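Local coordinates for putative Phosphate (Eubacterium rectale, PDB 3DAO), which is probably a phosphatase of the haloacid dehalogenase-like hydrolase family, its substrate not established, at residues I57-F70 with L80-P93. Numbering follows the deposited sequence.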
ATOM      1  N   ILE A  57     -16.541 -11.309   1.338  1.00 19.88           N
ATOM      2  CA  ILE A  57     -15.864 -10.325   0.489  1.00 20.62           C
ATOM      3  C   ILE A  57     -14.371 -10.417   0.782  1.00 18.13           C
ATOM      4  O   ILE A  57     -13.951 -10.407   1.936  1.00 19.11           O
ATOM      5  CB  ILE A  57     -16.384  -8.899   0.761  1.00 21.60           C
ATOM      6  CG1 ILE A  57     -17.876  -8.813   0.420  1.00 20.96           C
ATOM      7  CG2 ILE A  57     -15.556  -7.819  -0.010  1.00 21.74           C
ATOM      8  CD1 ILE A  57     -18.510  -7.590   0.895  1.00 23.92           C
ATOM      9  N   PHE A  58     -13.565 -10.487  -0.268  1.00 16.60           N
ATOM     10  CA  PHE A  58     -12.133 -10.636  -0.113  1.00 14.82           C
ATOM     11  C   PHE A  58     -11.414  -9.435  -0.682  1.00 14.68           C
ATOM     12  O   PHE A  58     -11.646  -9.027  -1.816  1.00 15.97           O
ATOM     13  CB  PHE A  58     -11.625 -11.915  -0.736  1.00 16.09           C
ATOM     14  CG  PHE A  58     -10.307 -12.369  -0.200  1.00 20.08           C
ATOM     15  CD1 PHE A  58      -9.127 -11.845  -0.703  1.00 19.20           C
ATOM     16  CD2 PHE A  58     -10.243 -13.305   0.820  1.00 19.11           C
ATOM     17  CE1 PHE A  58      -7.914 -12.240  -0.202  1.00 19.85           C
ATOM     18  CE2 PHE A  58      -9.020 -13.704   1.322  1.00 21.98           C
ATOM     19  CZ  PHE A  58      -7.866 -13.163   0.825  1.00 18.35           C
ATOM     20  N   VAL A  59     -10.562  -8.868   0.162  1.00 16.68           N
ATOM     21  CA  VAL A  59      -9.851  -7.638  -0.174  1.00 14.58           C
ATOM     22  C   VAL A  59      -8.347  -7.809  -0.052  1.00 15.68           C
ATOM     23  O   VAL A  59      -7.830  -8.205   0.999  1.00 16.77           O
ATOM     24  CB  VAL A  59     -10.259  -6.467   0.762  1.00 14.74           C
ATOM     25  CG1 VAL A  59      -9.574  -5.131   0.336  1.00 15.68           C
ATOM     26  CG2 VAL A  59     -11.836  -6.292   0.946  1.00 12.89           C
ATOM     27  N   VAL A  60      -7.672  -7.541  -1.156  1.00 15.21           N
ATOM     28  CA  VAL A  60      -6.208  -7.465  -1.190  1.00 16.78           C
ATOM     29  C   VAL A  60      -5.897  -6.015  -0.811  1.00 17.32           C
ATOM     30  O   VAL A  60      -6.355  -5.088  -1.477  1.00 16.55           O
ATOM     31  CB  VAL A  60      -5.648  -7.778  -2.588  1.00 19.97           C
ATOM     32  CG1 VAL A  60      -4.178  -7.720  -2.549  1.00 23.02           C
ATOM     33  CG2 VAL A  60      -6.104  -9.157  -3.078  1.00 23.91           C
ATOM     34  N   CYS A  61      -5.124  -5.847   0.256  1.00 17.87           N
ATOM     35  CA  CYS A  61      -4.853  -4.536   0.899  1.00 17.88           C
ATOM     36  C   CYS A  61      -3.372  -4.380   1.163  1.00 19.32           C
ATOM     37  O   CYS A  61      -2.836  -4.919   2.145  1.00 19.41           O
ATOM     38  CB  CYS A  61      -5.649  -4.489   2.197  1.00 17.90           C
ATOM     39  SG  CYS A  61      -5.549  -2.889   3.048  1.00 21.73           S
ATOM     40  N   SER A  62      -2.720  -3.645   0.269  1.00 17.27           N
ATOM     41  CA  SER A  62      -1.270  -3.587   0.206  1.00 17.86           C
ATOM     42  C   SER A  62      -0.624  -2.297  -0.243  1.00 18.71           C
ATOM     43  O   SER A  62      -1.249  -1.347  -0.739  1.00 17.91           O
ATOM     44  CB  SER A  62      -0.874  -4.692  -0.797  1.00 18.91           C
ATOM     45  OG  SER A  62       0.507  -4.818  -1.047  1.00 21.76           O
ATOM     46  N   GLY A  63       0.678  -2.294  -0.037  1.00 17.88           N
ATOM     47  CA  GLY A  63       1.525  -1.202  -0.496  1.00 16.37           C
ATOM     48  C   GLY A  63       1.720  -1.283  -1.989  1.00 17.74           C
ATOM     49  O   GLY A  63       2.138  -0.345  -2.636  1.00 16.15           O
ATOM     50  N   ARG A  64       1.405  -2.450  -2.544  1.00 18.34           N
ATOM     51  CA  ARG A  64       1.650  -2.684  -3.963  1.00 18.72           C
ATOM     52  C   ARG A  64       0.732  -1.900  -4.869  1.00 18.81           C
ATOM     53  O   ARG A  64      -0.365  -1.508  -4.473  1.00 17.57           O
ATOM     54  CB  ARG A  64       1.488  -4.183  -4.315  1.00 19.16           C
ATOM     55  CG  ARG A  64       2.483  -5.150  -3.758  1.00 20.04           C
ATOM     56  CD  ARG A  64       2.360  -6.470  -4.544  1.00 20.71           C
ATOM     57  NE  ARG A  64       3.267  -7.485  -4.005  1.00 18.73           N
ATOM     58  CZ  ARG A  64       3.627  -8.569  -4.658  1.00 17.98           C
ATOM     59  NH1 ARG A  64       3.173  -8.763  -5.880  1.00 19.44           N
ATOM     60  NH2 ARG A  64       4.460  -9.423  -4.096  1.00 20.03           N
ATOM     61  N   GLN A  65       1.214  -1.691  -6.095  1.00 17.06           N
ATOM     62  CA  GLN A  65       0.422  -1.073  -7.159  1.00 18.53           C
ATOM     63  C   GLN A  65      -0.642  -2.047  -7.601  1.00 18.10           C
ATOM     64  O   GLN A  65      -0.528  -3.244  -7.390  1.00 19.27           O
ATOM     65  CB  GLN A  65       1.250  -0.763  -8.404  1.00 17.96           C
ATOM     66  CG  GLN A  65       2.322   0.222  -8.185  1.00 24.28           C
ATOM     67  CD  GLN A  65       3.014   0.538  -9.471  1.00 25.88           C
ATOM     68  OE1 GLN A  65       3.687  -0.321 -10.058  1.00 26.72           O
ATOM     69  NE2 GLN A  65       2.884   1.785  -9.915  1.00 22.53           N
ATOM     70  N   PHE A  66      -1.671  -1.512  -8.260  1.00 17.84           N
ATOM     71  CA  PHE A  66      -2.777  -2.351  -8.752  1.00 18.91           C
ATOM     72  C   PHE A  66      -2.285  -3.415  -9.683  1.00 18.88           C
ATOM     73  O   PHE A  66      -2.622  -4.582  -9.539  1.00 18.23           O
ATOM     74  CB  PHE A  66      -3.871  -1.512  -9.418  1.00 19.57           C
ATOM     75  CG  PHE A  66      -4.955  -2.316 -10.029  1.00 18.20           C
ATOM     76  CD1 PHE A  66      -5.695  -3.211  -9.259  1.00 19.16           C
ATOM     77  CD2 PHE A  66      -5.247  -2.195 -11.373  1.00 20.32           C
ATOM     78  CE1 PHE A  66      -6.728  -3.947  -9.833  1.00 19.98           C
ATOM     79  CE2 PHE A  66      -6.273  -2.923 -11.934  1.00 24.37           C
ATOM     80  CZ  PHE A  66      -7.028  -3.791 -11.149  1.00 19.99           C
ATOM     81  N   SER A  67      -1.453  -3.010 -10.633  1.00 21.26           N
ATOM     82  CA  SER A  67      -0.953  -3.938 -11.648  1.00 20.46           C
ATOM     83  C   SER A  67      -0.326  -5.166 -11.027  1.00 19.31           C
ATOM     84  O   SER A  67      -0.486  -6.284 -11.526  1.00 19.46           O
ATOM     85  CB  SER A  67       0.081  -3.253 -12.583  1.00 21.99           C
ATOM     86  OG  SER A  67       1.194  -2.751 -11.843  1.00 26.11           O
ATOM     87  N   SER A  68       0.386  -4.950  -9.932  1.00 17.66           N
ATOM     88  CA  SER A  68       1.101  -6.009  -9.231  1.00 17.62           C
ATOM     89  C   SER A  68       0.123  -6.941  -8.496  1.00 17.43           C
ATOM     90  O   SER A  68       0.237  -8.166  -8.535  1.00 17.30           O
ATOM     91  CB  SER A  68       2.133  -5.439  -8.272  1.00 17.88           C
ATOM     92  OG  SER A  68       2.878  -6.497  -7.690  1.00 20.17           O
ATOM     93  N   GLU A  69      -0.881  -6.348  -7.873  1.00 16.79           N
ATOM     94  CA  GLU A  69      -1.892  -7.151  -7.175  1.00 17.38           C
ATOM     95  C   GLU A  69      -2.697  -7.978  -8.167  1.00 17.53           C
ATOM     96  O   GLU A  69      -3.006  -9.165  -7.938  1.00 19.94           O
ATOM     97  CB  GLU A  69      -2.866  -6.261  -6.380  1.00 15.11           C
ATOM     98  CG  GLU A  69      -2.256  -5.471  -5.270  1.00 16.05           C
ATOM     99  CD  GLU A  69      -3.257  -4.571  -4.551  1.00 18.88           C
ATOM    100  OE1 GLU A  69      -4.364  -4.371  -5.070  1.00 19.69           O
ATOM    101  OE2 GLU A  69      -2.951  -4.063  -3.459  1.00 19.05           O
ATOM    102  N   PHE A  70      -2.982  -7.354  -9.288  1.00 17.94           N
ATOM    103  CA  PHE A  70      -3.931  -7.916 -10.285  1.00 19.16           C
ATOM    104  C   PHE A  70      -3.255  -9.101 -10.963  1.00 21.13           C
ATOM    105  O   PHE A  70      -3.897 -10.097 -11.299  1.00 22.85           O
ATOM    106  CB  PHE A  70      -4.331  -6.837 -11.284  1.00 19.40           C
ATOM    107  CG  PHE A  70      -5.688  -7.018 -11.929  1.00 23.12           C
ATOM    108  CD1 PHE A  70      -6.831  -7.263 -11.167  1.00 24.77           C
ATOM    109  CD2 PHE A  70      -5.839  -6.782 -13.296  1.00 24.94           C
ATOM    110  CE1 PHE A  70      -8.078  -7.344 -11.769  1.00 20.07           C
ATOM    111  CE2 PHE A  70      -7.068  -6.837 -13.884  1.00 24.54           C
ATOM    112  CZ  PHE A  70      -8.184  -7.144 -13.132  1.00 22.96           C
ATOM    113  N   LEU A  80     -12.213 -10.161  -6.728  1.00 17.90           N
ATOM    114  CA  LEU A  80     -11.600  -9.478  -5.572  1.00 17.08           C
ATOM    115  C   LEU A  80     -11.832  -7.990  -5.552  1.00 18.25           C
ATOM    116  O   LEU A  80     -12.215  -7.392  -6.565  1.00 16.90           O
ATOM    117  CB  LEU A  80     -10.065  -9.709  -5.564  1.00 14.69           C
ATOM    118  CG  LEU A  80      -9.559 -11.142  -5.619  1.00 19.75           C
ATOM    119  CD1 LEU A  80      -8.041 -11.211  -5.697  1.00 19.62           C
ATOM    120  CD2 LEU A  80     -10.078 -11.907  -4.378  1.00 22.12           C
ATOM    121  N   LEU A  81     -11.637  -7.419  -4.348  1.00 16.83           N
ATOM    122  CA  LEU A  81     -11.544  -5.954  -4.160  1.00 17.22           C
ATOM    123  C   LEU A  81     -10.096  -5.624  -3.841  1.00 14.81           C
ATOM    124  O   LEU A  81      -9.358  -6.429  -3.269  1.00 16.36           O
ATOM    125  CB  LEU A  81     -12.461  -5.455  -3.078  1.00 17.91           C
ATOM    126  CG  LEU A  81     -13.949  -5.485  -3.436  1.00 21.69           C
ATOM    127  CD1 LEU A  81     -14.750  -5.085  -2.218  1.00 24.00           C
ATOM    128  CD2 LEU A  81     -14.241  -4.580  -4.606  1.00 26.11           C
ATOM    129  N   TYR A  82      -9.679  -4.449  -4.289  1.00 14.70           N
ATOM    130  CA  TYR A  82      -8.278  -4.032  -4.201  1.00 13.25           C
ATOM    131  C   TYR A  82      -8.065  -2.694  -3.541  1.00 15.45           C
ATOM    132  O   TYR A  82      -8.689  -1.694  -3.890  1.00 16.07           O
ATOM    133  CB  TYR A  82      -7.688  -3.925  -5.617  1.00 14.81           C
ATOM    134  CG  TYR A  82      -7.766  -5.209  -6.400  1.00 12.23           C
ATOM    135  CD1 TYR A  82      -8.913  -5.558  -7.082  1.00 13.85           C
ATOM    136  CD2 TYR A  82      -6.689  -6.076  -6.458  1.00 12.48           C
ATOM    137  CE1 TYR A  82      -8.987  -6.737  -7.780  1.00 13.81           C
ATOM    138  CE2 TYR A  82      -6.764  -7.273  -7.160  1.00 16.72           C
ATOM    139  CZ  TYR A  82      -7.904  -7.601  -7.811  1.00 14.19           C
ATOM    140  OH  TYR A  82      -7.958  -8.812  -8.508  1.00 15.85           O
ATOM    141  N   ILE A  83      -7.176  -2.719  -2.559  1.00 14.44           N
ATOM    142  CA  ILE A  83      -6.681  -1.511  -1.906  1.00 13.98           C
ATOM    143  C   ILE A  83      -5.192  -1.488  -2.262  1.00 14.78           C
ATOM    144  O   ILE A  83      -4.446  -2.438  -1.992  1.00 15.06           O
ATOM    145  CB  ILE A  83      -6.961  -1.466  -0.397  1.00 14.83           C
ATOM    146  CG1 ILE A  83      -8.468  -1.350  -0.131  1.00 14.16           C
ATOM    147  CG2 ILE A  83      -6.196  -0.257   0.245  1.00 17.85           C
ATOM    148  CD1 ILE A  83      -8.873  -1.599   1.312  1.00 16.09           C
ATOM    149  N   THR A  84      -4.768  -0.403  -2.910  1.00 14.07           N
ATOM    150  CA  THR A  84      -3.429  -0.331  -3.458  1.00 15.41           C
ATOM    151  C   THR A  84      -2.661   0.858  -2.930  1.00 17.19           C
ATOM    152  O   THR A  84      -3.219   1.778  -2.334  1.00 18.68           O
ATOM    153  CB  THR A  84      -3.471  -0.191  -5.023  1.00 16.70           C
ATOM    154  OG1 THR A  84      -3.750   1.166  -5.421  1.00 17.59           O
ATOM    155  CG2 THR A  84      -4.517  -1.142  -5.663  1.00 16.46           C
ATOM    156  N   ASP A  85      -1.360   0.798  -3.144  1.00 16.41           N
ATOM    157  CA  ASP A  85      -0.491   1.965  -2.868  1.00 17.14           C
ATOM    158  C   ASP A  85      -0.637   2.468  -1.456  1.00 16.06           C
ATOM    159  O   ASP A  85      -0.632   3.698  -1.198  1.00 18.83           O
ATOM    160  CB  ASP A  85      -0.750   3.095  -3.871  1.00 17.24           C
ATOM    161  CG  ASP A  85      -0.339   2.740  -5.282  1.00 20.63           C
ATOM    162  OD1 ASP A  85      -1.160   2.155  -6.004  1.00 22.01           O
ATOM    163  OD2 ASP A  85       0.816   3.051  -5.669  1.00 20.25           O
ATOM    164  N   GLY A  86      -0.824   1.510  -0.566  1.00 15.62           N
ATOM    165  CA  GLY A  86      -0.899   1.743   0.867  1.00 17.55           C
ATOM    166  C   GLY A  86      -2.178   2.390   1.339  1.00 18.81           C
ATOM    167  O   GLY A  86      -2.234   2.966   2.427  1.00 22.07           O
ATOM    168  N   GLY A  87      -3.218   2.291   0.538  1.00 15.90           N
ATOM    169  CA  GLY A  87      -4.500   2.876   0.936  1.00 15.65           C
ATOM    170  C   GLY A  87      -4.948   4.126   0.205  1.00 16.03           C
ATOM    171  O   GLY A  87      -5.939   4.729   0.582  1.00 15.98           O
ATOM    172  N   THR A  88      -4.253   4.495  -0.868  1.00 16.02           N
ATOM    173  CA  THR A  88      -4.576   5.703  -1.622  1.00 15.79           C
ATOM    174  C   THR A  88      -5.555   5.451  -2.770  1.00 18.17           C
ATOM    175  O   THR A  88      -6.140   6.386  -3.334  1.00 17.56           O
ATOM    176  CB  THR A  88      -3.320   6.391  -2.188  1.00 18.10           C
ATOM    177  OG1 THR A  88      -2.559   5.463  -2.973  1.00 14.38           O
ATOM    178  CG2 THR A  88      -2.461   6.994  -1.063  1.00 16.80           C
ATOM    179  N   VAL A  89      -5.747   4.159  -3.074  1.00 16.83           N
ATOM    180  CA  VAL A  89      -6.708   3.738  -4.112  1.00 16.38           C
ATOM    181  C   VAL A  89      -7.452   2.482  -3.670  1.00 16.16           C
ATOM    182  O   VAL A  89      -6.837   1.545  -3.129  1.00 15.08           O
ATOM    183  CB  VAL A  89      -6.019   3.418  -5.445  1.00 17.51           C
ATOM    184  CG1 VAL A  89      -7.052   3.238  -6.580  1.00 20.99           C
ATOM    185  CG2 VAL A  89      -4.982   4.482  -5.816  1.00 18.65           C
ATOM    186  N   VAL A  90      -8.769   2.540  -3.873  1.00 15.97           N
ATOM    187  CA  VAL A  90      -9.715   1.457  -3.614  1.00 15.84           C
ATOM    188  C   VAL A  90     -10.474   1.206  -4.930  1.00 18.78           C
ATOM    189  O   VAL A  90     -11.088   2.107  -5.504  1.00 19.42           O
ATOM    190  CB  VAL A  90     -10.732   1.819  -2.534  1.00 15.88           C
ATOM    191  CG1 VAL A  90     -11.691   0.637  -2.242  1.00 17.07           C
ATOM    192  CG2 VAL A  90     -10.064   2.336  -1.250  1.00 17.82           C
ATOM    193  N   ARG A  91     -10.430  -0.030  -5.401  1.00 17.16           N
ATOM    194  CA  ARG A  91     -11.012  -0.361  -6.694  1.00 17.98           C
ATOM    195  C   ARG A  91     -11.475  -1.800  -6.838  1.00 18.34           C
ATOM    196  O   ARG A  91     -11.043  -2.730  -6.115  1.00 18.85           O
ATOM    197  CB  ARG A  91     -10.007  -0.026  -7.813  1.00 18.68           C
ATOM    198  CG  ARG A  91      -8.662  -0.777  -7.831  1.00 19.39           C
ATOM    199  CD  ARG A  91      -7.998  -0.414  -9.162  1.00 27.02           C
ATOM    200  NE  ARG A  91      -8.889  -0.872 -10.234  1.00 35.83           N
ATOM    201  CZ  ARG A  91      -8.784  -0.564 -11.515  1.00 37.04           C
ATOM    202  NH1 ARG A  91      -7.838   0.285 -11.964  1.00 31.24           N
ATOM    203  NH2 ARG A  91      -9.660  -1.088 -12.346  1.00 41.01           N
ATOM    204  N   THR A  92     -12.364  -1.950  -7.801  1.00 19.27           N
ATOM    205  CA  THR A  92     -12.884  -3.239  -8.181  1.00 19.78           C
ATOM    206  C   THR A  92     -11.999  -3.593  -9.351  1.00 21.43           C
ATOM    207  O   THR A  92     -11.138  -2.818  -9.742  1.00 21.69           O
ATOM    208  CB  THR A  92     -14.390  -3.201  -8.620  1.00 21.38           C
ATOM    209  OG1 THR A  92     -14.474  -2.722  -9.962  1.00 22.94           O
ATOM    210  CG2 THR A  92     -15.239  -2.321  -7.711  1.00 21.57           C
ATOM    211  N   PRO A  93     -12.182  -4.776  -9.918  1.00 22.46           N
ATOM    212  CA  PRO A  93     -11.341  -5.108 -11.031  1.00 24.12           C
ATOM    213  C   PRO A  93     -11.560  -4.212 -12.224  1.00 26.90           C
ATOM    214  O   PRO A  93     -10.681  -4.084 -13.058  1.00 29.91           O
ATOM    215  CB  PRO A  93     -11.786  -6.540 -11.402  1.00 24.11           C
ATOM    216  CG  PRO A  93     -12.418  -7.073 -10.211  1.00 21.47           C
ATOM    217  CD  PRO A  93     -12.959  -5.923  -9.426  1.00 22.90           C
TER
HETATM  218  O   HOH W   1       1.414   3.628  -8.267  1.00 22.81           O
HETATM  219  O   HOH W   2      -1.699   1.410  -8.428  1.00 18.79           O
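The guanidinium of Arg91 lies flat on one face of the Phe66 ring, planes 5° apart, with CZ 3.9 Å from the ring centroid in a cation-pi stack, while Phe70 CB sits over the rim of the opposite face. The same ring turns its edge to Tyr82, Phe66 CE1 standing 3.8 Å from Tyr82 CG in a T-shaped pair with planes at 87°. Phe70 adds an offset edge-to-face contact, its CD1 edge turned to the face of Tyr82, and its CE1 meets Pro93 CB. A bend at chi3 (-61°) lays the Arg91 guanidinium along the ring, and NE donates to Thr92 O, 3.0 Å away and in the guanidinium plane, which fixes its rotation. A leucine in place of Arg91 would probably uncover that face of Phe66 and leave Thr92 O without this donor. At the edge of Tyr82, Glu69 OE1 is buried without a polar partner, whereas Glu69 OE2 lies 2.7 Å from Ile83 O. In the sheet that carries Tyr82, Ile83 N donates a hydrogen bond to Val60 O, 2.7 Å away, and Val59 CG1 packs on Ile83 CD1 on the face opposite Tyr82 and Val60. Strands 57-61 and 81-84, parallel neighbours joined through helix 66-72, thus illustrate the beta-alpha-beta crossover of the Rossmann-like core of haloacid dehalogenase-like hydrolases.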